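Local coordinates for protein mRNA interferase toxin YafQ (PDB 4MMG) that cleaves mRNA as the ribosome-dependent endoribonuclease toxin of the DinJ-YafQ toxin-antitoxin system, inhibiting translation elongation and bringing on bacterial stasis, at residues K33-L38 with A48-H53; Y62-A65 with W71-I74. The protein carries 1 engineered substitution. All blocks are in the same frame, centred on the assembly; numbering follows the deposited sequence.

Contact 1 (K33-L38 with A48-H53); sequences KYLMTL and AVYKDH
The phenol ring of Y50 reaches over to helix 29-40 and lies against L35, with L38 and Y34 meeting its outer end. L35 delivers one methyl squarely onto the ring: CD1 sits 3.8 Å from the centroid of the Y50 ring and only 4° off its normal, a CH-pi contact over the centre of the face. A first torsion with CG anti to the backbone N (chi1 171°) turns CG and its two methyls toward Y50 and puts CD1 there. CB lies beyond the rim on the same side, 4.0 Å from CE1 of Y50, and CD2 beyond the rim by CD1 and CE1. On the opposite face of the ring the Y50 segment supplies its own cover, CG1 of V49, displaced toward the rim. L38, one helical turn on from Y34, crosses Y50 at about a right angle and brings its CD1 obliquely to CE2 of Y50, at 3.9 Å. The hydroxyl end goes to Y34: Y50 OH meets CD2 of Y34 at 3.5 Å, at the edge of the Y34 ring and in its plane, and this edge-on approach rules out a face-to-face stack. Y50 ends the short 3-10 turn 48-50, whose backbone bond from K51 N to A48 O spans 2.9 Å, and the backbone of Y50 is in turn hydrogen-bonded to H66 of strand 63-66. L35 also packs on A65 and V67, and L46 lies against both leucines. The contact thus joins the helix to the loop leading into strand 53-54. Its chemistry is dispersion and CH-pi attraction between aliphatic methyls and an aromatic face; between these segments the ring is probably held by fit of shape.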
ATOM      1  N   LYS A  33      -9.016  -0.934  -2.479  1.00 10.78           N
ATOM      2  CA  LYS A  33      -9.321   0.114  -3.448  1.00 10.96           C
ATOM      3  C   LYS A  33      -9.613   1.449  -2.756  1.00 10.04           C
ATOM      4  O   LYS A  33      -9.162   2.499  -3.222  1.00 12.02           O
ATOM      5  CB  LYS A  33     -10.485  -0.308  -4.348  1.00 12.81           C
ATOM      6  CG  LYS A  33     -10.107  -1.451  -5.296  1.00 19.62           C
ATOM      7  CD  LYS A  33     -11.313  -2.007  -6.034  1.00 25.94           C
ATOM      8  CE  LYS A  33     -10.899  -3.190  -6.896  1.00 32.77           C
ATOM      9  NZ  LYS A  33     -12.047  -3.832  -7.588  1.00 41.05           N
ATOM     10  N   TYR A  34     -10.331   1.410  -1.636  1.00 10.96           N
ATOM     11  CA  TYR A  34     -10.671   2.649  -0.942  1.00  9.96           C
ATOM     12  C   TYR A  34      -9.413   3.357  -0.444  1.00 10.17           C
ATOM     13  O   TYR A  34      -9.251   4.568  -0.617  1.00 10.78           O
ATOM     14  CB  TYR A  34     -11.657   2.390   0.198  1.00 11.44           C
ATOM     15  CG  TYR A  34     -12.241   3.662   0.757  1.00 15.46           C
ATOM     16  CD1 TYR A  34     -13.235   4.338   0.069  1.00 17.92           C
ATOM     17  CD2 TYR A  34     -11.780   4.203   1.953  1.00 12.42           C
ATOM     18  CE1 TYR A  34     -13.774   5.512   0.557  1.00 19.53           C
ATOM     19  CE2 TYR A  34     -12.316   5.385   2.457  1.00 12.79           C
ATOM     20  CZ  TYR A  34     -13.314   6.031   1.745  1.00 18.64           C
ATOM     21  OH  TYR A  34     -13.870   7.205   2.204  1.00 18.93           O
ATOM     22  N   LEU A  35      -8.510   2.585   0.150  1.00  8.51           N
ATOM     23  CA  LEU A  35      -7.242   3.115   0.622  1.00  8.32           C
ATOM     24  C   LEU A  35      -6.415   3.679  -0.527  1.00  9.16           C
ATOM     25  O   LEU A  35      -5.870   4.783  -0.435  1.00  9.32           O
ATOM     26  CB  LEU A  35      -6.467   2.021   1.348  1.00  8.88           C
ATOM     27  CG  LEU A  35      -5.025   2.334   1.732  1.00  8.49           C
ATOM     28  CD1 LEU A  35      -4.933   3.571   2.605  1.00 10.03           C
ATOM     29  CD2 LEU A  35      -4.453   1.127   2.462  1.00  9.27           C
ATOM     30  N   MET A  36      -6.310   2.912  -1.611  1.00  9.71           N
ATOM     31  CA  MET A  36      -5.576   3.381  -2.781  1.00  9.73           C
ATOM     32  C   MET A  36      -6.137   4.693  -3.318  1.00 10.46           C
ATOM     33  O   MET A  36      -5.376   5.581  -3.703  1.00 10.45           O
ATOM     34  CB  MET A  36      -5.575   2.327  -3.883  1.00 10.29           C
ATOM     35  CG  MET A  36      -4.813   1.060  -3.535  1.00 10.21           C
ATOM     36  SD  MET A  36      -4.946  -0.173  -4.851  1.00 15.49           S
ATOM     37  CE  MET A  36      -4.019   0.611  -6.131  1.00 15.46           C
ATOM     38  N   THR A  37      -7.458   4.816  -3.334  1.00 11.12           N
ATOM     39  CA  THR A  37      -8.090   6.034  -3.842  1.00 10.91           C
ATOM     40  C   THR A  37      -7.750   7.252  -2.973  1.00 10.92           C
ATOM     41  O   THR A  37      -7.500   8.347  -3.491  1.00 11.53           O
ATOM     42  CB  THR A  37      -9.597   5.847  -4.018  1.00 14.87           C
ATOM     43  OG1 THR A  37      -9.830   4.801  -4.975  1.00 19.85           O
ATOM     44  CG2 THR A  37     -10.245   7.129  -4.503  1.00 15.39           C
ATOM     45  N   LEU A  38      -7.714   7.069  -1.656  1.00  9.53           N
ATOM     46  CA  LEU A  38      -7.328   8.171  -0.774  1.00 10.71           C
ATOM     47  C   LEU A  38      -5.917   8.655  -1.089  1.00  9.10           C
ATOM     48  O   LEU A  38      -5.666   9.854  -1.178  1.00  9.56           O
ATOM     49  CB  LEU A  38      -7.425   7.741   0.692  1.00  9.70           C
ATOM     50  CG  LEU A  38      -8.833   7.445   1.221  1.00  9.85           C
ATOM     51  CD1 LEU A  38      -8.745   6.967   2.668  1.00 11.37           C
ATOM     52  CD2 LEU A  38      -9.753   8.665   1.113  1.00 10.35           C
ATOM     53  N   ALA A  48      -6.736   7.478  11.112  1.00  9.85           N
ATOM     54  CA  ALA A  48      -5.978   6.710  12.085  1.00 10.34           C
ATOM     55  C   ALA A  48      -6.160   5.202  11.959  1.00  9.27           C
ATOM     56  O   ALA A  48      -5.259   4.451  12.308  1.00 10.40           O
ATOM     57  CB  ALA A  48      -6.334   7.174  13.506  1.00 12.24           C
ATOM     58  N   VAL A  49      -7.316   4.757  11.464  1.00  9.79           N
ATOM     59  CA  VAL A  49      -7.618   3.325  11.386  1.00 10.39           C
ATOM     60  C   VAL A  49      -6.577   2.559  10.558  1.00 10.82           C
ATOM     61  O   VAL A  49      -6.353   1.368  10.783  1.00 12.15           O
ATOM     62  CB  VAL A  49      -9.047   3.075  10.851  1.00 12.48           C
ATOM     63  CG1 VAL A  49      -9.180   3.495   9.390  1.00 13.81           C
ATOM     64  CG2 VAL A  49      -9.462   1.619  11.046  1.00 16.63           C
ATOM     65  N   TYR A  50      -5.912   3.245   9.629  1.00  9.47           N
ATOM     66  CA  TYR A  50      -4.901   2.581   8.808  1.00  8.99           C
ATOM     67  C   TYR A  50      -3.547   2.399   9.495  1.00 11.17           C
ATOM     68  O   TYR A  50      -2.696   1.679   8.978  1.00 10.56           O
ATOM     69  CB  TYR A  50      -4.713   3.324   7.478  1.00  8.88           C
ATOM     70  CG  TYR A  50      -5.923   3.270   6.569  1.00 10.12           C
ATOM     71  CD1 TYR A  50      -6.344   2.061   6.024  1.00  9.59           C
ATOM     72  CD2 TYR A  50      -6.629   4.422   6.241  1.00 10.85           C
ATOM     73  CE1 TYR A  50      -7.447   1.997   5.195  1.00  9.21           C
ATOM     74  CE2 TYR A  50      -7.736   4.370   5.411  1.00 10.08           C
ATOM     75  CZ  TYR A  50      -8.130   3.155   4.882  1.00 10.33           C
ATOM     76  OH  TYR A  50      -9.225   3.108   4.048  1.00 12.13           O
ATOM     77  N   LYS A  51      -3.343   3.043  10.644  1.00 10.64           N
ATOM     78  CA  LYS A  51      -2.087   2.916  11.390  1.00 10.30           C
ATOM     79  C   LYS A  51      -0.880   3.190  10.496  1.00 12.01           C
ATOM     80  O   LYS A  51       0.155   2.517  10.584  1.00 12.78           O
ATOM     81  CB  LYS A  51      -1.983   1.522  12.020  1.00 12.89           C
ATOM     82  CG  LYS A  51      -3.138   1.168  12.949  1.00 16.93           C
ATOM     83  CD  LYS A  51      -3.067   1.986  14.220  1.00 21.91           C
ATOM     84  CE  LYS A  51      -3.925   1.372  15.315  1.00 29.00           C
ATOM     85  NZ  LYS A  51      -3.551   1.910  16.653  1.00 35.28           N
ATOM     86  N   ASP A  52      -1.022   4.193   9.636  1.00 10.46           N
ATOM     87  CA  ASP A  52      -0.004   4.491   8.645  1.00 10.76           C
ATOM     88  C   ASP A  52       1.302   4.944   9.292  1.00 12.78           C
ATOM     89  O   ASP A  52       1.299   5.778  10.201  1.00 13.78           O
ATOM     90  CB  ASP A  52      -0.515   5.566   7.693  1.00 10.16           C
ATOM     91  CG  ASP A  52       0.420   5.802   6.548  1.00 11.28           C
ATOM     92  OD1 ASP A  52       0.554   4.899   5.687  1.00 13.57           O
ATOM     93  OD2 ASP A  52       1.039   6.885   6.518  1.00 14.09           O
ATOM     94  N   HIS A  53       2.421   4.407   8.815  1.00 11.60           N
ATOM     95  CA  HIS A  53       3.725   4.767   9.373  1.00 13.28           C
ATOM     96  C   HIS A  53       4.869   4.425   8.431  1.00 12.28           C
ATOM     97  O   HIS A  53       4.731   3.547   7.569  1.00 12.09           O
ATOM     98  CB  HIS A  53       3.937   4.080  10.732  1.00 13.07           C
ATOM     99  CG  HIS A  53       4.085   2.595  10.650  1.00 13.11           C
ATOM    100  ND1 HIS A  53       3.016   1.733  10.760  1.00 17.67           N
ATOM    101  CD2 HIS A  53       5.181   1.816  10.491  1.00 13.32           C
ATOM    102  CE1 HIS A  53       3.448   0.486  10.668  1.00 18.15           C
ATOM    103  NE2 HIS A  53       4.757   0.510  10.499  1.00 19.41           N
TER

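Contact 2 (Y62-A65 with W71-I74); sequences YRDA and WILI
CG2 of I72 stands anti to the backbone N, with CG1 beside that N (chi1 -53°), and D64 likewise swings CG anti to its own N (chi1 179°); together these torsions bring the I72 methyl against the D64 carboxylate. Both residues belong to the beta hairpin of strands 63-66 and 71-77, inside the mixed sheet of this RelE-family toxin. The strand segments run antiparallel, their N-to-C directions 149° apart. A65 and L73 form a hydrogen-bonded pair: A65 N gives to L73 O at 3.0 Å, and L73 N returns a nearly straight bond to A65 O at 2.8 Å. Next to it, D64 and I74 are a non-hydrogen-bonded pair, where R63 O receives a CA-H...O contact from CA of I74 at 3.2 Å. The side chains of A65 and L73 lie on the sheet face covered by helix 29-40, both touching L35. D64 and I74 project from the other face, where F94 of helix 90-94 packs on both and L93 reaches I72 and I74. I74 turns its CG2 toward Y62, whose side chain it crosses at about a right angle, CG2 coming to 3.8 Å from CB of Y62. The D64-I72 side is near the probable catalytic region: the I72 side chain is about 5 Å from that of Q90, an engineered residue at the inferred proton-donor position. A sulfate, probably from the crystallisation liquor, lies about 4 Å from the side chain of D64. At the carboxylate itself, OD1 of D64 rests 3.3 Å from CG2 of I72, with CD1 of the same isoleucine a little farther off at 3.7 Å.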
ATOM      1  N   TYR A  62       9.890   3.597   2.328  1.00 12.26           N
ATOM      2  CA  TYR A  62       8.495   3.217   2.085  1.00 10.64           C
ATOM      3  C   TYR A  62       7.642   3.403   3.341  1.00 12.00           C
ATOM      4  O   TYR A  62       8.169   3.692   4.426  1.00 12.33           O
ATOM      5  CB  TYR A  62       8.417   1.759   1.618  1.00  9.39           C
ATOM      6  CG  TYR A  62       9.012   1.495   0.248  1.00 10.47           C
ATOM      7  CD1 TYR A  62      10.367   1.247   0.093  1.00 10.90           C
ATOM      8  CD2 TYR A  62       8.209   1.488  -0.885  1.00 11.47           C
ATOM      9  CE1 TYR A  62      10.907   0.990  -1.158  1.00 13.01           C
ATOM     10  CE2 TYR A  62       8.734   1.240  -2.138  1.00 12.78           C
ATOM     11  CZ  TYR A  62      10.086   0.994  -2.269  1.00 14.42           C
ATOM     12  OH  TYR A  62      10.608   0.739  -3.521  1.00 16.89           O
ATOM     13  N   ARG A  63       6.330   3.220   3.182  1.00  9.83           N
ATOM     14  CA  ARG A  63       5.365   3.326   4.277  1.00  9.36           C
ATOM     15  C   ARG A  63       4.478   2.085   4.316  1.00  9.32           C
ATOM     16  O   ARG A  63       4.385   1.352   3.326  1.00 10.73           O
ATOM     17  CB  ARG A  63       4.485   4.565   4.125  1.00 11.37           C
ATOM     18  CG  ARG A  63       5.259   5.866   4.002  1.00 11.91           C
ATOM     19  CD  ARG A  63       4.336   7.082   4.002  1.00 11.90           C
ATOM     20  NE  ARG A  63       3.673   7.274   5.295  1.00 12.68           N
ATOM     21  CZ  ARG A  63       4.245   7.867   6.339  1.00 16.06           C
ATOM     22  NH1 ARG A  63       5.490   8.327   6.243  1.00 16.37           N
ATOM     23  NH2 ARG A  63       3.584   7.996   7.481  1.00 17.86           N
ATOM     24  N   ASP A  64       3.834   1.882   5.463  1.00  9.41           N
ATOM     25  CA  ASP A  64       3.053   0.695   5.790  1.00 11.34           C
ATOM     26  C   ASP A  64       1.682   1.171   6.261  1.00 12.35           C
ATOM     27  O   ASP A  64       1.587   1.875   7.276  1.00 13.65           O
ATOM     28  CB  ASP A  64       3.767  -0.039   6.944  1.00 15.75           C
ATOM     29  CG  ASP A  64       3.060  -1.308   7.413  1.00 16.46           C
ATOM     30  OD1 ASP A  64       1.815  -1.382   7.483  1.00 14.18           O
ATOM     31  OD2 ASP A  64       3.789  -2.251   7.793  1.00 15.87           O
ATOM     32  N   ALA A  65       0.624   0.811   5.533  1.00  8.44           N
ATOM     33  CA  ALA A  65      -0.742   1.032   6.019  1.00  9.38           C
ATOM     34  C   ALA A  65      -1.454  -0.306   6.155  1.00 10.67           C
ATOM     35  O   ALA A  65      -1.281  -1.192   5.315  1.00 10.44           O
ATOM     36  CB  ALA A  65      -1.515   1.947   5.075  1.00  9.94           C
ATOM     37  N   TRP A  71      -3.428  -7.567   6.686  1.00  8.50           N
ATOM     38  CA  TRP A  71      -3.360  -7.217   5.274  1.00  9.92           C
ATOM     39  C   TRP A  71      -2.754  -5.832   5.188  1.00  8.73           C
ATOM     40  O   TRP A  71      -3.378  -4.844   5.590  1.00  8.18           O
ATOM     41  CB  TRP A  71      -4.749  -7.226   4.648  1.00  8.60           C
ATOM     42  CG  TRP A  71      -4.774  -6.987   3.155  1.00  8.83           C
ATOM     43  CD1 TRP A  71      -3.703  -6.896   2.309  1.00  9.86           C
ATOM     44  CD2 TRP A  71      -5.943  -6.830   2.338  1.00  7.80           C
ATOM     45  NE1 TRP A  71      -4.136  -6.696   1.011  1.00  9.70           N
ATOM     46  CE2 TRP A  71      -5.506  -6.651   1.007  1.00  9.00           C
ATOM     47  CE3 TRP A  71      -7.316  -6.827   2.603  1.00 10.92           C
ATOM     48  CZ2 TRP A  71      -6.397  -6.463  -0.050  1.00 10.00           C
ATOM     49  CZ3 TRP A  71      -8.202  -6.635   1.549  1.00  9.69           C
ATOM     50  CH2 TRP A  71      -7.738  -6.460   0.240  1.00  9.19           C
ATOM     51  N   ILE A  72      -1.528  -5.779   4.675  1.00  8.79           N
ATOM     52  CA  ILE A  72      -0.703  -4.577   4.642  1.00  8.58           C
ATOM     53  C   ILE A  72      -0.576  -4.069   3.219  1.00  8.25           C
ATOM     54  O   ILE A  72      -0.507  -4.870   2.279  1.00  9.34           O
ATOM     55  CB  ILE A  72       0.724  -4.917   5.097  1.00 11.90           C
ATOM     56  CG1 ILE A  72       0.708  -5.632   6.435  1.00 22.22           C
ATOM     57  CG2 ILE A  72       1.607  -3.660   5.151  1.00 11.74           C
ATOM     58  CD1 ILE A  72       0.308  -4.747   7.499  1.00 20.15           C
ATOM     59  N   LEU A  73      -0.529  -2.748   3.071  1.00  8.60           N
ATOM     60  CA  LEU A  73      -0.104  -2.102   1.836  1.00  7.73           C
ATOM     61  C   LEU A  73       1.225  -1.407   2.094  1.00  8.52           C
ATOM     62  O   LEU A  73       1.324  -0.587   3.013  1.00 10.29           O
ATOM     63  CB  LEU A  73      -1.132  -1.071   1.383  1.00  9.96           C
ATOM     64  CG  LEU A  73      -0.651  -0.169   0.238  1.00  8.71           C
ATOM     65  CD1 LEU A  73      -0.510  -0.969  -1.037  1.00  9.99           C
ATOM     66  CD2 LEU A  73      -1.573   1.028   0.012  1.00 10.74           C
ATOM     67  N   ILE A  74       2.245  -1.744   1.301  1.00  7.73           N
ATOM     68  CA  ILE A  74       3.517  -1.032   1.320  1.00  8.69           C
ATOM     69  C   ILE A  74       3.553  -0.130   0.087  1.00 10.04           C
ATOM     70  O   ILE A  74       3.339  -0.580  -1.052  1.00  9.18           O
ATOM     71  CB  ILE A  74       4.735  -1.978   1.300  1.00  8.72           C
ATOM     72  CG1 ILE A  74       4.799  -2.804   2.584  1.00  9.48           C
ATOM     73  CG2 ILE A  74       6.018  -1.180   1.132  1.00  9.49           C
ATOM     74  CD1 ILE A  74       5.908  -3.854   2.575  1.00 10.52           C
TER

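How the contacts relate
Contact 2 lies near the centre of the chain and is largely buried, with Y62 and R63 partly exposed, whereas contact 1 is partly buried: Y50 and L35 are inside, while Y34 reaches the surface. Backbone hydrogen bonds between strands define contact 2; contact 1 depends on side chains packed round one aromatic ring. Helix 29-40 serves both, L35 being the residue common to the two. The contacts adjoin directly as well. D52 OD2 forms a salt bridge with R63 NE at 2.9 Å, and H53 O lies 2.8 Å from D64 N, a probable hydrogen bond that lines strand 53-54 up beside the hairpin.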